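Local coordinates for D-isomer specific 2-hydroxyacid dehydrogenase family protein (PDB 5TX7), which probably catalyses the NAD-dependent interconversion of a D-2-hydroxyacid and the corresponding 2-oxoacid, its exact substrate being unassigned, at residues D122-I125 and R126-A129. Residues are numbered along the deposited sequence; the frame is centred on the assembly and turned at random.
Sequences DHRI and RAGA
Arg126 reaches back one helical turn to Asp122 just before helix 118-126 ends in a Schellman motif, the C-terminal cap formed by residues 124-129. Its chain runs extended from CG to NE, which carries the guanidinium to the carboxylate, which it meets at an angle. Arg126 NE donates almost straight (171°) to Asp122 OD2 at 2.9 Å; the oxygen sits in the guanidinium plane, but NE approaches from above the carboxylate plane, the two groups being turned 58° apart. The second arm of this salt bridge, Arg126 NH2 to Asp122 OD1 at 3.1 Å, is weak by its bent N-H angle. Asp122 OD1 also accepts a hydrogen bond from the backbone N of Ile283 of the second subunit, so the same carboxylate joins the helix end to the dimer interface.

Ala127 N still makes a helical bond to His123 O (3.0 Å), yet Ala127 is the first residue to leave helical geometry. Gly128 then takes a positive phi of 85°, and Gly128 N turns to Ile125 O at 2.9 Å, lying well above that carbonyl plane. The outer bond of the motif, Ala129 N to Arg124 O (2.9 Å), closes the cap, and helix 129-132 starts at Ala129. Beyond it, Arg124 is bent at chi2 and chi3 and salt-bridged through NE to Asp140; Ala129 CB lies over one face of the Arg124 guanidinium, offset toward its rim, 3.5 Å from Arg124 NH2.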
# COMPACT_ATOMS: atom_id res chain seq x y z
N ASP A 122 1.29 -10.93 9.08
CA ASP A 122 0.77 -12.14 8.43
C ASP A 122 1.65 -13.36 8.74
O ASP A 122 1.15 -14.43 9.09
CB ASP A 122 0.65 -11.91 6.93
CG ASP A 122 0.18 -13.14 6.18
OD1 ASP A 122 -1.05 -13.35 6.11
OD2 ASP A 122 1.02 -13.87 5.64
N HIS A 123 2.96 -13.17 8.64
CA HIS A 123 3.93 -14.21 8.96
C HIS A 123 3.83 -14.64 10.43
O HIS A 123 3.91 -15.83 10.74
CB HIS A 123 5.35 -13.74 8.62
CG HIS A 123 6.43 -14.64 9.13
ND1 HIS A 123 6.96 -15.66 8.37
CD2 HIS A 123 7.06 -14.68 10.33
CE1 HIS A 123 7.88 -16.29 9.08
NE2 HIS A 123 7.96 -15.72 10.27
N ARG A 124 3.65 -13.68 11.32
CA ARG A 124 3.57 -13.95 12.75
C ARG A 124 2.29 -14.70 13.09
O ARG A 124 2.33 -15.65 13.87
CB ARG A 124 3.67 -12.65 13.55
CG ARG A 124 5.00 -11.91 13.35
CD ARG A 124 6.15 -12.56 14.10
NE ARG A 124 5.85 -12.62 15.54
CZ ARG A 124 5.88 -13.72 16.31
NH1 ARG A 124 6.24 -14.92 15.84
NH2 ARG A 124 5.57 -13.59 17.60
N ILE A 125 1.17 -14.32 12.49
CA ILE A 125 -0.08 -15.10 12.61
C ILE A 125 0.15 -16.56 12.24
O ILE A 125 -0.29 -17.45 12.95
CB ILE A 125 -1.24 -14.51 11.76
CG1 ILE A 125 -1.75 -13.22 12.40
CG2 ILE A 125 -2.41 -15.49 11.62
CD1 ILE A 125 -2.58 -12.36 11.47
N ARG A 126 0.86 -16.79 11.13
CA ARG A 126 1.13 -18.14 10.62
C ARG A 126 2.08 -18.95 11.51
O ARG A 126 2.03 -20.18 11.51
CB ARG A 126 1.66 -18.08 9.18
CG ARG A 126 0.58 -17.63 8.19
CD ARG A 126 1.09 -17.49 6.77
NE ARG A 126 0.19 -16.64 5.99
CZ ARG A 126 -1.02 -16.99 5.54
NH1 ARG A 126 -1.50 -18.22 5.74
NH2 ARG A 126 -1.76 -16.11 4.87
N ALA A 127 2.94 -18.25 12.26
CA ALA A 127 3.75 -18.86 13.33
C ALA A 127 3.00 -18.99 14.68
O ALA A 127 3.61 -19.35 15.68
CB ALA A 127 5.04 -18.07 13.51
N GLY A 128 1.70 -18.67 14.70
CA GLY A 128 0.86 -18.82 15.89
C GLY A 128 0.90 -17.67 16.89
O GLY A 128 0.58 -17.86 18.07
N ALA A 129 1.26 -16.47 16.43
CA ALA A 129 1.47 -15.33 17.34
C ALA A 129 0.17 -14.74 17.89
O ALA A 129 0.17 -14.16 18.98
CB ALA A 129 2.27 -14.25 16.65